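Local coordinates for protein exonuclease mut-7 homolog (Aedes aegypti, PDB 7JW2) that probably trims the 3' ends of AGO1-bound microRNAs as a magnesium-dependent 3'-5' exoribonuclease, of which this chain is the exonuclease domain, at residues G46-Q54 with M102-F110; S32-W40 with Y184-L193. All coordinates share one frame; numbering follows the deposited sequence.

Interactions 1 and 2 use neighbouring strands of one mixed sheet and lie about 16 Å apart, centre to centre. Interaction 2 sits near the middle of the domain, where strand 33-40 meets helix 179-205, and is mostly buried. Interaction 1 is more peripheral and partly buried; it joins 46-54 to the end of helix 96-106. There aliphatic and aromatic side chains cluster, with one bridging water and an Asn48-Met102 contact at the margin, whereas 32-40 with 184-193 runs from small alanine contacts to a water shared by Glu39, Tyr184 and Asp188. Probable backbone hydrogen bonds, Gln54 N to Ala37 O and Ser51 N to Glu39 O, join the strands; Met102 also packs on Trp40.

Interaction 1 of 2, residues G46-Q54 with M102-F110; sequences GANEVSLIQ and MFQKALPSF
Val50 turns CG2 anti to its own carbonyl carbon (chi1 -174° for CG1), and this branch meets Phe103, Ala106 and Leu107. Ile53 has CG1 in the corresponding position (chi1 -66°), which carries CD1 into the same cluster. Val50 CG2 lies at the edge of the Phe103 ring, near its plane, 4.0 Å from CE1. Ile53 CD1 approaches that ring obliquely and meets Leu107 CD1 tip to tip at 3.9 Å. Phe110 closes the turn that starts at Leu107; its CE2 lies 4.2 Å from Ile53 CD1, and its CD2 rests over one face of the Phe103 ring, toward the rim, 3.8 Å above the plane. At the more open end, Met102 crosses Asn48 at about a right angle, with SD 3.4 Å from Asn48 CG. No direct hydrogen bond joins the segments. Instead a water accepts from Val50 N at 2.9 Å and donates to Ala106 O at 3.2 Å, bridging the strand to the last turn of the helix. Trp40 of strand 33-40 packs against Asn48, Val50, Met102 and Ala106, while Trp76 of helix 73-84 touches Ile53, Leu107 and Phe110, so the cluster lies among the sheet and helices 96-106 and 73-84.

Interaction 2 of 2, residues S32-W40 with Y184-L193; sequences SMIAFASEW and YAALDAFCLL. Unlike the reference sequence in segment 32-40: Ala37 (reference Asp).
Ala35, Ala37 and Glu39 of strand 33-40 face helix 179-205 in the RNase H-like fold of the DEDD-type 3'-5' exonucleases, where this helix packs on the central sheet. The axes of segments 33-40 and 184-193 approach to 6.7 Å, with N-to-C directions 142° apart. The small Ala35 and Ala189 permit this closeness, and Phe36 turns its side chain away from the helix, so that Phe36 CA and Ala189 CA come within 5.2 Å. In the deposited chain Ala37 CB also meets Ala189 CB; Ala37 stands in place of the reference aspartate, so that carboxylate is lacking here.

The apolar contacts continue toward the start of the strand. Ala35 CB touches both Leu192 CB and Leu193 CG. Met33 slides past Leu193 in the opposite direction, and its CG, SD and CE all lie against Leu193 CD2.

Two carbons pack closely against backbone oxygens: Ala35 CB lies 3.3 Å from Ala189 O, and Leu192 CD1 3.5 Å from Phe36 O.

Polar contacts gather at Glu39. Its chain bends at chi2 (-54°), bringing the carboxylate beside Tyr184, with OE2 in plane at the ring edge and the two planes 63° apart. Gln54 NE2 of strand 50-56 bonds to OE1 and also to Ala185 O. One water lies within hydrogen-bonding distance of Glu39 OE1 (2.6 Å), Asp188 OD2 (2.8 Å) and Tyr184 OH (3.0 Å).

Interaction 1 of 2, residues G46-Q54 with M102-F110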
ATOM      1  N   GLY A  46      -2.615  32.674  -9.858  1.00 55.22           N
ATOM      2  CA  GLY A  46      -3.400  31.502 -10.173  1.00 52.57           C
ATOM      3  C   GLY A  46      -3.713  30.661  -8.949  1.00 52.17           C
ATOM      4  O   GLY A  46      -3.481  31.047  -7.801  1.00 48.78           O
ATOM      5  N   ALA A  47      -4.257  29.478  -9.214  1.00 46.99           N
ATOM      6  CA  ALA A  47      -4.637  28.572  -8.140  1.00 44.77           C
ATOM      7  C   ALA A  47      -3.407  27.914  -7.525  1.00 38.15           C
ATOM      8  O   ALA A  47      -2.364  27.762  -8.165  1.00 39.49           O
ATOM      9  CB  ALA A  47      -5.598  27.503  -8.659  1.00 41.59           C
ATOM     10  N   ASN A  48      -3.539  27.517  -6.265  1.00 35.64           N
ATOM     11  CA  ASN A  48      -2.446  26.849  -5.579  1.00 32.65           C
ATOM     12  C   ASN A  48      -2.356  25.392  -6.015  1.00 30.06           C
ATOM     13  O   ASN A  48      -3.374  24.745  -6.285  1.00 28.28           O
ATOM     14  CB  ASN A  48      -2.638  26.946  -4.069  1.00 31.29           C
ATOM     15  CG  ASN A  48      -2.197  28.283  -3.518  1.00 34.91           C
ATOM     16  OD1 ASN A  48      -1.007  28.598  -3.499  1.00 37.89           O
ATOM     17  ND2 ASN A  48      -3.153  29.077  -3.067  1.00 37.52           N
ATOM     18  N   GLU A  49      -1.124  24.887  -6.109  1.00 23.28           N
ATOM     19  CA  GLU A  49      -0.855  23.512  -6.512  1.00 21.72           C
ATOM     20  C   GLU A  49       0.242  22.945  -5.625  1.00 20.44           C
ATOM     21  O   GLU A  49       1.245  23.618  -5.381  1.00 21.27           O
ATOM     22  CB  GLU A  49      -0.426  23.438  -7.982  1.00 27.25           C
ATOM     23  CG  GLU A  49      -1.565  23.569  -8.971  1.00 33.20           C
ATOM     24  CD  GLU A  49      -1.127  23.237 -10.379  1.00 33.05           C
ATOM     25  OE1 GLU A  49      -1.817  22.441 -11.053  1.00 42.01           O
ATOM     26  OE2 GLU A  49      -0.084  23.770 -10.804  1.00 38.75           O
ATOM     27  N   VAL A  50       0.038  21.715  -5.132  1.00 18.86           N
ATOM     28  CA  VAL A  50       1.011  21.060  -4.260  1.00 17.70           C
ATOM     29  C   VAL A  50       2.185  20.536  -5.073  1.00 15.51           C
ATOM     30  O   VAL A  50       2.005  19.914  -6.130  1.00 19.00           O
ATOM     31  CB  VAL A  50       0.353  19.901  -3.489  1.00 17.44           C
ATOM     32  CG1 VAL A  50       1.344  19.305  -2.471  1.00 19.07           C
ATOM     33  CG2 VAL A  50      -0.893  20.375  -2.783  1.00 21.99           C
ATOM     34  N   SER A  51       3.400  20.742  -4.554  1.00 14.12           N
ATOM     35  CA  SER A  51       4.590  20.106  -5.107  1.00 14.47           C
ATOM     36  C   SER A  51       4.975  18.844  -4.339  1.00 14.14           C
ATOM     37  O   SER A  51       5.121  17.776  -4.942  1.00 14.20           O
ATOM     38  CB  SER A  51       5.761  21.105  -5.126  1.00 15.67           C
ATOM     39  OG  SER A  51       6.974  20.455  -5.465  1.00 15.74           O
ATOM     40  N   LEU A  52       5.127  18.956  -3.017  1.00 13.95           N
ATOM     41  CA  LEU A  52       5.549  17.861  -2.153  1.00 13.06           C
ATOM     42  C   LEU A  52       4.652  17.802  -0.932  1.00 12.60           C
ATOM     43  O   LEU A  52       4.183  18.834  -0.454  1.00 13.25           O
ATOM     44  CB  LEU A  52       6.997  18.035  -1.655  1.00 14.41           C
ATOM     45  CG  LEU A  52       8.138  18.033  -2.673  1.00 15.22           C
ATOM     46  CD1 LEU A  52       9.449  18.279  -1.942  1.00 16.23           C
ATOM     47  CD2 LEU A  52       8.193  16.718  -3.429  1.00 16.98           C
ATOM     48  N   ILE A  53       4.421  16.582  -0.437  1.00 11.97           N
ATOM     49  CA  ILE A  53       3.929  16.348   0.922  1.00 12.76           C
ATOM     50  C   ILE A  53       4.941  15.463   1.631  1.00 11.97           C
ATOM     51  O   ILE A  53       5.335  14.416   1.100  1.00 14.59           O
ATOM     52  CB  ILE A  53       2.531  15.709   0.918  1.00 13.41           C
ATOM     53  CG1 ILE A  53       1.517  16.694   0.327  1.00 15.07           C
ATOM     54  CG2 ILE A  53       2.125  15.341   2.352  1.00 15.49           C
ATOM     55  CD1 ILE A  53       0.191  16.048   0.016  1.00 18.84           C
ATOM     56  N   GLN A  54       5.392  15.890   2.809  1.00 12.32           N
ATOM     57  CA  GLN A  54       6.449  15.190   3.533  1.00 11.33           C
ATOM     58  C   GLN A  54       5.882  14.566   4.805  1.00 10.95           C
ATOM     59  O   GLN A  54       5.218  15.250   5.589  1.00 13.25           O
ATOM     60  CB  GLN A  54       7.622  16.114   3.886  1.00 13.61           C
ATOM     61  CG  GLN A  54       8.250  16.901   2.725  1.00 14.87           C
ATOM     62  CD  GLN A  54       7.684  18.305   2.596  1.00 15.50           C
ATOM     63  OE1 GLN A  54       6.814  18.550   1.758  1.00 15.01           O
ATOM     64  NE2 GLN A  54       8.185  19.232   3.411  1.00 16.46           N
ATOM     65  N   MET A 102      -6.092  24.386   2.235  1.00 24.30           N
ATOM     66  CA  MET A 102      -5.662  24.505   0.849  1.00 24.15           C
ATOM     67  C   MET A 102      -5.698  23.163   0.121  1.00 21.18           C
ATOM     68  O   MET A 102      -5.969  23.129  -1.083  1.00 21.14           O
ATOM     69  CB  MET A 102      -4.263  25.110   0.797  1.00 26.39           C
ATOM     70  CG  MET A 102      -3.907  25.723  -0.541  1.00 27.80           C
ATOM     71  SD  MET A 102      -2.389  26.711  -0.453  1.00 36.09           S
ATOM     72  CE  MET A 102      -2.954  28.076   0.552  1.00 34.19           C
ATOM     73  N   PHE A 103      -5.421  22.053   0.822  1.00 21.80           N
ATOM     74  CA  PHE A 103      -5.566  20.731   0.206  1.00 22.65           C
ATOM     75  C   PHE A 103      -6.980  20.511  -0.312  1.00 22.77           C
ATOM     76  O   PHE A 103      -7.177  19.824  -1.321  1.00 20.95           O
ATOM     77  CB  PHE A 103      -5.245  19.601   1.193  1.00 20.85           C
ATOM     78  CG  PHE A 103      -3.791  19.475   1.573  1.00 22.47           C
ATOM     79  CD1 PHE A 103      -2.776  19.804   0.691  1.00 21.30           C
ATOM     80  CD2 PHE A 103      -3.448  18.985   2.823  1.00 22.34           C
ATOM     81  CE1 PHE A 103      -1.439  19.670   1.074  1.00 21.17           C
ATOM     82  CE2 PHE A 103      -2.124  18.844   3.206  1.00 23.93           C
ATOM     83  CZ  PHE A 103      -1.116  19.204   2.335  1.00 21.17           C
ATOM     84  N   GLN A 104      -7.993  21.032   0.394  1.00 23.49           N
ATOM     85  CA  GLN A 104      -9.363  20.727  -0.012  1.00 24.61           C
ATOM     86  C   GLN A 104      -9.645  21.234  -1.415  1.00 25.68           C
ATOM     87  O   GLN A 104     -10.500  20.682  -2.117  1.00 26.52           O
ATOM     88  CB  GLN A 104     -10.374  21.303   0.982  1.00 28.80           C
ATOM     89  CG  GLN A 104     -10.069  21.037   2.463  1.00 26.73           C
ATOM     90  CD  GLN A 104     -10.175  19.570   2.894  1.00 29.09           C
ATOM     91  OE1 GLN A 104     -10.465  18.674   2.094  1.00 29.59           O
ATOM     92  NE2 GLN A 104      -9.948  19.326   4.183  1.00 32.13           N
ATOM     93  N   LYS A 105      -8.917  22.258  -1.857  1.00 24.83           N
ATOM     94  CA  LYS A 105      -9.101  22.797  -3.192  1.00 25.58           C
ATOM     95  C   LYS A 105      -8.064  22.276  -4.174  1.00 22.71           C
ATOM     96  O   LYS A 105      -8.395  22.027  -5.335  1.00 25.24           O
ATOM     97  CB  LYS A 105      -9.064  24.336  -3.161  1.00 31.24           C
ATOM     98  CG  LYS A 105      -9.712  25.049  -1.931  1.00 35.78           C
ATOM     99  CD  LYS A 105     -10.909  24.330  -1.267  1.00 40.65           C
ATOM    100  CE  LYS A 105     -11.571  25.134  -0.153  1.00 44.87           C
ATOM    101  NZ  LYS A 105     -12.147  24.194   0.870  1.00 45.71           N
ATOM    102  N   ALA A 106      -6.825  22.061  -3.723  1.00 20.60           N
ATOM    103  CA  ALA A 106      -5.765  21.621  -4.621  1.00 18.31           C
ATOM    104  C   ALA A 106      -5.750  20.109  -4.815  1.00 22.30           C
ATOM    105  O   ALA A 106      -5.383  19.622  -5.891  1.00 24.24           O
ATOM    106  CB  ALA A 106      -4.409  22.088  -4.085  1.00 24.29           C
ATOM    107  N   LEU A 107      -6.130  19.357  -3.789  1.00 19.52           N
ATOM    108  CA  LEU A 107      -6.081  17.896  -3.806  1.00 21.45           C
ATOM    109  C   LEU A 107      -7.340  17.394  -3.125  1.00 18.07           C
ATOM    110  O   LEU A 107      -7.294  16.875  -2.005  1.00 18.78           O
ATOM    111  CB  LEU A 107      -4.842  17.382  -3.069  1.00 23.39           C
ATOM    112  CG  LEU A 107      -3.448  17.281  -3.670  1.00 24.57           C
ATOM    113  CD1 LEU A 107      -2.582  16.539  -2.645  1.00 22.97           C
ATOM    114  CD2 LEU A 107      -3.433  16.563  -5.000  1.00 21.35           C
ATOM    115  N   PRO A 108      -8.500  17.560  -3.765  1.00 19.40           N
ATOM    116  CA  PRO A 108      -9.761  17.385  -3.028  1.00 17.86           C
ATOM    117  C   PRO A 108      -9.988  15.981  -2.486  1.00 17.32           C
ATOM    118  O   PRO A 108     -10.679  15.845  -1.469  1.00 17.96           O
ATOM    119  CB  PRO A 108     -10.824  17.773  -4.065  1.00 19.86           C
ATOM    120  CG  PRO A 108     -10.096  18.703  -5.003  1.00 22.80           C
ATOM    121  CD  PRO A 108      -8.721  18.113  -5.115  1.00 18.59           C
ATOM    122  N   SER A 109      -9.427  14.942  -3.119  1.00 17.22           N
ATOM    123  CA  SER A 109      -9.593  13.578  -2.616  1.00 17.32           C
ATOM    124  C   SER A 109      -8.790  13.312  -1.348  1.00 17.99           C
ATOM    125  O   SER A 109      -9.095  12.358  -0.633  1.00 17.55           O
ATOM    126  CB  SER A 109      -9.187  12.570  -3.688  1.00 19.01           C
ATOM    127  OG  SER A 109     -10.000  12.707  -4.833  1.00 22.14           O
ATOM    128  N   PHE A 110      -7.770  14.132  -1.060  1.00 17.12           N
ATOM    129  CA  PHE A 110      -6.976  14.014   0.164  1.00 17.22           C
ATOM    130  C   PHE A 110      -7.714  14.803   1.235  1.00 19.68           C
ATOM    131  O   PHE A 110      -7.343  15.920   1.610  1.00 21.12           O
ATOM    132  CB  PHE A 110      -5.555  14.525  -0.061  1.00 19.15           C
ATOM    133  CG  PHE A 110      -4.644  14.339   1.124  1.00 17.06           C
ATOM    134  CD1 PHE A 110      -4.625  13.148   1.827  1.00 16.89           C
ATOM    135  CD2 PHE A 110      -3.818  15.376   1.552  1.00 17.17           C
ATOM    136  CE1 PHE A 110      -3.795  12.981   2.929  1.00 17.81           C
ATOM    137  CE2 PHE A 110      -2.981  15.205   2.652  1.00 18.70           C
ATOM    138  CZ  PHE A 110      -2.975  14.006   3.337  1.00 19.82           C
TER
HETATM  139  O   HOH W   1      -2.198  20.170  -6.227  1.00 26.84           O

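Interaction 2 of 2, residues S32-W40 with Y184-L193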
ATOM      1  N   SER A  32       2.614   5.123  15.341  1.00 19.55           N
ATOM      2  CA  SER A  32       1.810   5.824  16.333  1.00 16.89           C
ATOM      3  C   SER A  32       2.056   7.322  16.359  1.00 16.03           C
ATOM      4  O   SER A  32       1.259   8.050  16.964  1.00 16.13           O
ATOM      5  CB  SER A  32       2.069   5.266  17.738  1.00 19.97           C
ATOM      6  OG  SER A  32       1.566   3.951  17.806  1.00 28.01           O
ATOM      7  N   MET A  33       3.107   7.800  15.693  1.00 16.22           N
ATOM      8  CA  MET A  33       3.398   9.227  15.641  1.00 17.61           C
ATOM      9  C   MET A  33       4.066   9.544  14.310  1.00 18.06           C
ATOM     10  O   MET A  33       5.055   8.894  13.948  1.00 17.89           O
ATOM     11  CB  MET A  33       4.291   9.665  16.808  1.00 19.70           C
ATOM     12  CG  MET A  33       4.571  11.157  16.796  1.00 19.97           C
ATOM     13  SD  MET A  33       5.338  11.830  18.282  1.00 28.77           S
ATOM     14  CE  MET A  33       6.739  10.762  18.396  1.00 29.65           C
ATOM     15  N   ILE A  34       3.527  10.548  13.602  1.00 15.28           N
ATOM     16  CA  ILE A  34       4.007  10.988  12.294  1.00 16.49           C
ATOM     17  C   ILE A  34       4.015  12.508  12.308  1.00 17.04           C
ATOM     18  O   ILE A  34       3.146  13.142  12.908  1.00 21.77           O
ATOM     19  CB  ILE A  34       3.109  10.494  11.132  1.00 15.76           C
ATOM     20  CG1 ILE A  34       2.928   8.989  11.206  1.00 19.14           C
ATOM     21  CG2 ILE A  34       3.675  10.891   9.747  1.00 20.71           C
ATOM     22  CD1 ILE A  34       4.103   8.261  10.789  1.00 25.43           C
ATOM     23  N   ALA A  35       4.981  13.103  11.626  1.00 14.49           N
ATOM     24  CA  ALA A  35       4.975  14.541  11.418  1.00 13.52           C
ATOM     25  C   ALA A  35       4.730  14.822   9.945  1.00 13.06           C
ATOM     26  O   ALA A  35       5.115  14.030   9.087  1.00 15.26           O
ATOM     27  CB  ALA A  35       6.294  15.167  11.877  1.00 15.09           C
ATOM     28  N   PHE A  36       4.068  15.936   9.646  1.00 12.28           N
ATOM     29  CA  PHE A  36       3.834  16.256   8.239  1.00 12.40           C
ATOM     30  C   PHE A  36       4.064  17.731   7.958  1.00 14.25           C
ATOM     31  O   PHE A  36       3.931  18.601   8.831  1.00 14.18           O
ATOM     32  CB  PHE A  36       2.432  15.818   7.751  1.00 14.88           C
ATOM     33  CG  PHE A  36       1.283  16.634   8.277  1.00 14.31           C
ATOM     34  CD1 PHE A  36       0.827  17.762   7.614  1.00 18.34           C
ATOM     35  CD2 PHE A  36       0.602  16.210   9.401  1.00 17.39           C
ATOM     36  CE1 PHE A  36      -0.260  18.488   8.105  1.00 18.71           C
ATOM     37  CE2 PHE A  36      -0.490  16.911   9.893  1.00 20.09           C
ATOM     38  CZ  PHE A  36      -0.924  18.051   9.248  1.00 19.47           C
ATOM     39  N   ALA A  37       4.413  17.983   6.698  1.00 13.54           N
ATOM     40  CA  ALA A  37       4.626  19.305   6.127  1.00 12.08           C
ATOM     41  C   ALA A  37       4.408  19.188   4.626  1.00 12.92           C
ATOM     42  O   ALA A  37       4.215  18.089   4.094  1.00 13.92           O
ATOM     43  CB  ALA A  37       6.027  19.835   6.450  1.00 15.62           C
ATOM     44  N   SER A  38       4.429  20.335   3.938  1.00 14.38           N
ATOM     45  CA  SER A  38       4.201  20.325   2.499  1.00 13.67           C
ATOM     46  C   SER A  38       4.897  21.513   1.862  1.00 14.37           C
ATOM     47  O   SER A  38       5.202  22.511   2.524  1.00 16.34           O
ATOM     48  CB  SER A  38       2.705  20.328   2.168  1.00 15.65           C
ATOM     49  OG  SER A  38       2.066  21.507   2.606  1.00 19.30           O
ATOM     50  N   GLU A  39       5.155  21.376   0.559  1.00 13.79           N
ATOM     51  CA  GLU A  39       5.720  22.448  -0.244  1.00 14.77           C
ATOM     52  C   GLU A  39       4.820  22.696  -1.444  1.00 15.19           C
ATOM     53  O   GLU A  39       4.313  21.756  -2.066  1.00 16.03           O
ATOM     54  CB  GLU A  39       7.155  22.133  -0.726  1.00 15.35           C
ATOM     55  CG  GLU A  39       8.141  21.672   0.352  1.00 15.62           C
ATOM     56  CD  GLU A  39       8.247  22.625   1.522  1.00 16.71           C
ATOM     57  OE1 GLU A  39       8.513  22.145   2.651  1.00 17.40           O
ATOM     58  OE2 GLU A  39       8.069  23.855   1.331  1.00 20.16           O
ATOM     59  N   TRP A  40       4.679  23.972  -1.802  1.00 18.15           N
ATOM     60  CA  TRP A  40       3.728  24.399  -2.814  1.00 17.88           C
ATOM     61  C   TRP A  40       4.448  25.092  -3.959  1.00 19.86           C
ATOM     62  O   TRP A  40       5.491  25.722  -3.762  1.00 22.44           O
ATOM     63  CB  TRP A  40       2.693  25.336  -2.188  1.00 19.19           C
ATOM     64  CG  TRP A  40       1.845  24.617  -1.181  1.00 19.29           C
ATOM     65  CD1 TRP A  40       2.212  24.232   0.074  1.00 19.45           C
ATOM     66  CD2 TRP A  40       0.502  24.167  -1.367  1.00 19.32           C
ATOM     67  NE1 TRP A  40       1.168  23.577   0.691  1.00 19.68           N
ATOM     68  CE2 TRP A  40       0.112  23.520  -0.178  1.00 19.47           C
ATOM     69  CE3 TRP A  40      -0.411  24.256  -2.422  1.00 20.83           C
ATOM     70  CZ2 TRP A  40      -1.152  22.969  -0.012  1.00 22.08           C
ATOM     71  CZ3 TRP A  40      -1.661  23.704  -2.261  1.00 21.14           C
ATOM     72  CH2 TRP A  40      -2.021  23.067  -1.061  1.00 20.21           C
ATOM     73  N   TYR A 184      15.925  20.362   2.671  1.00 16.20           N
ATOM     74  CA  TYR A 184      15.073  21.276   3.418  1.00 14.38           C
ATOM     75  C   TYR A 184      13.687  20.676   3.635  1.00 16.71           C
ATOM     76  O   TYR A 184      13.135  20.756   4.738  1.00 16.37           O
ATOM     77  CB  TYR A 184      14.982  22.626   2.685  1.00 17.43           C
ATOM     78  CG  TYR A 184      13.860  23.498   3.190  1.00 16.22           C
ATOM     79  CD1 TYR A 184      14.034  24.324   4.298  1.00 17.13           C
ATOM     80  CD2 TYR A 184      12.603  23.457   2.597  1.00 17.44           C
ATOM     81  CE1 TYR A 184      12.993  25.103   4.787  1.00 16.06           C
ATOM     82  CE2 TYR A 184      11.565  24.225   3.074  1.00 18.63           C
ATOM     83  CZ  TYR A 184      11.756  25.036   4.174  1.00 17.73           C
ATOM     84  OH  TYR A 184      10.722  25.801   4.643  1.00 20.30           O
ATOM     85  N   ALA A 185      13.109  20.080   2.592  1.00 15.84           N
ATOM     86  CA  ALA A 185      11.755  19.542   2.711  1.00 14.04           C
ATOM     87  C   ALA A 185      11.697  18.402   3.716  1.00 15.11           C
ATOM     88  O   ALA A 185      10.745  18.310   4.504  1.00 15.54           O
ATOM     89  CB  ALA A 185      11.247  19.088   1.335  1.00 13.90           C
ATOM     90  N   ALA A 186      12.688  17.510   3.689  1.00 15.01           N
ATOM     91  CA  ALA A 186      12.657  16.375   4.603  1.00 14.67           C
ATOM     92  C   ALA A 186      12.829  16.839   6.044  1.00 15.39           C
ATOM     93  O   ALA A 186      12.134  16.355   6.951  1.00 15.76           O
ATOM     94  CB  ALA A 186      13.735  15.362   4.212  1.00 17.27           C
ATOM     95  N   LEU A 187      13.754  17.762   6.282  1.00 14.99           N
ATOM     96  CA  LEU A 187      13.970  18.244   7.635  1.00 15.52           C
ATOM     97  C   LEU A 187      12.787  19.056   8.150  1.00 15.72           C
ATOM     98  O   LEU A 187      12.549  19.085   9.366  1.00 17.48           O
ATOM     99  CB  LEU A 187      15.262  19.062   7.685  1.00 17.13           C
ATOM    100  CG  LEU A 187      15.716  19.490   9.080  1.00 17.29           C
ATOM    101  CD1 LEU A 187      15.875  18.293  10.011  1.00 19.43           C
ATOM    102  CD2 LEU A 187      17.020  20.275   8.966  1.00 17.79           C
ATOM    103  N   ASP A 188      12.021  19.715   7.266  1.00 16.35           N
ATOM    104  CA  ASP A 188      10.934  20.546   7.768  1.00 16.18           C
ATOM    105  C   ASP A 188       9.852  19.689   8.416  1.00 16.38           C
ATOM    106  O   ASP A 188       9.173  20.148   9.338  1.00 18.46           O
ATOM    107  CB  ASP A 188      10.357  21.438   6.663  1.00 19.20           C
ATOM    108  CG  ASP A 188      10.244  22.900   7.106  1.00 18.08           C
ATOM    109  OD1 ASP A 188      11.268  23.482   7.543  1.00 20.94           O
ATOM    110  OD2 ASP A 188       9.127  23.458   7.041  1.00 21.23           O
ATOM    111  N   ALA A 189       9.700  18.443   7.963  1.00 15.25           N
ATOM    112  CA  ALA A 189       8.817  17.513   8.661  1.00 14.65           C
ATOM    113  C   ALA A 189       9.510  16.887   9.872  1.00 15.08           C
ATOM    114  O   ALA A 189       8.937  16.855  10.970  1.00 15.27           O
ATOM    115  CB  ALA A 189       8.318  16.440   7.688  1.00 15.39           C
ATOM    116  N   PHE A 190      10.745  16.392   9.704  1.00 14.97           N
ATOM    117  CA  PHE A 190      11.393  15.643  10.784  1.00 16.70           C
ATOM    118  C   PHE A 190      11.613  16.499  12.035  1.00 16.13           C
ATOM    119  O   PHE A 190      11.503  15.994  13.165  1.00 15.67           O
ATOM    120  CB  PHE A 190      12.729  15.060  10.319  1.00 17.05           C
ATOM    121  CG  PHE A 190      13.356  14.104  11.309  1.00 18.28           C
ATOM    122  CD1 PHE A 190      14.295  14.551  12.228  1.00 20.61           C
ATOM    123  CD2 PHE A 190      13.008  12.763  11.310  1.00 20.33           C
ATOM    124  CE1 PHE A 190      14.872  13.676  13.137  1.00 22.46           C
ATOM    125  CE2 PHE A 190      13.580  11.873  12.211  1.00 21.83           C
ATOM    126  CZ  PHE A 190      14.520  12.337  13.130  1.00 20.22           C
ATOM    127  N   CYS A 191      11.920  17.785  11.870  1.00 15.49           N
ATOM    128  CA  CYS A 191      12.237  18.597  13.047  1.00 15.91           C
ATOM    129  C   CYS A 191      11.032  18.748  13.970  1.00 15.30           C
ATOM    130  O   CYS A 191      11.201  19.065  15.159  1.00 15.83           O
ATOM    131  CB  CYS A 191      12.789  19.966  12.621  1.00 18.16           C
ATOM    132  SG  CYS A 191      11.565  21.169  12.009  1.00 17.78           S
ATOM    133  N   LEU A 192       9.817  18.531  13.454  1.00 14.79           N
ATOM    134  CA  LEU A 192       8.639  18.592  14.311  1.00 16.60           C
ATOM    135  C   LEU A 192       8.673  17.484  15.353  1.00 15.42           C
ATOM    136  O   LEU A 192       8.270  17.702  16.507  1.00 14.46           O
ATOM    137  CB  LEU A 192       7.369  18.496  13.461  1.00 15.55           C
ATOM    138  CG  LEU A 192       7.273  19.511  12.318  1.00 14.60           C
ATOM    139  CD1 LEU A 192       5.987  19.253  11.539  1.00 16.20           C
ATOM    140  CD2 LEU A 192       7.338  20.942  12.842  1.00 18.61           C
ATOM    141  N   LEU A 193       9.185  16.304  14.979  1.00 15.01           N
ATOM    142  CA  LEU A 193       9.334  15.223  15.957  1.00 16.02           C
ATOM    143  C   LEU A 193      10.328  15.613  17.036  1.00 17.11           C
ATOM    144  O   LEU A 193      10.080  15.390  18.231  1.00 17.53           O
ATOM    145  CB  LEU A 193       9.794  13.933  15.282  1.00 16.33           C
ATOM    146  CG  LEU A 193       8.858  13.319  14.232  1.00 15.93           C
ATOM    147  CD1 LEU A 193       9.645  12.400  13.333  1.00 18.91           C
ATOM    148  CD2 LEU A 193       7.730  12.535  14.912  1.00 18.35           C
TER
HETATM  149  O   HOH W   2       8.299  24.068   4.441  1.00 26.83           O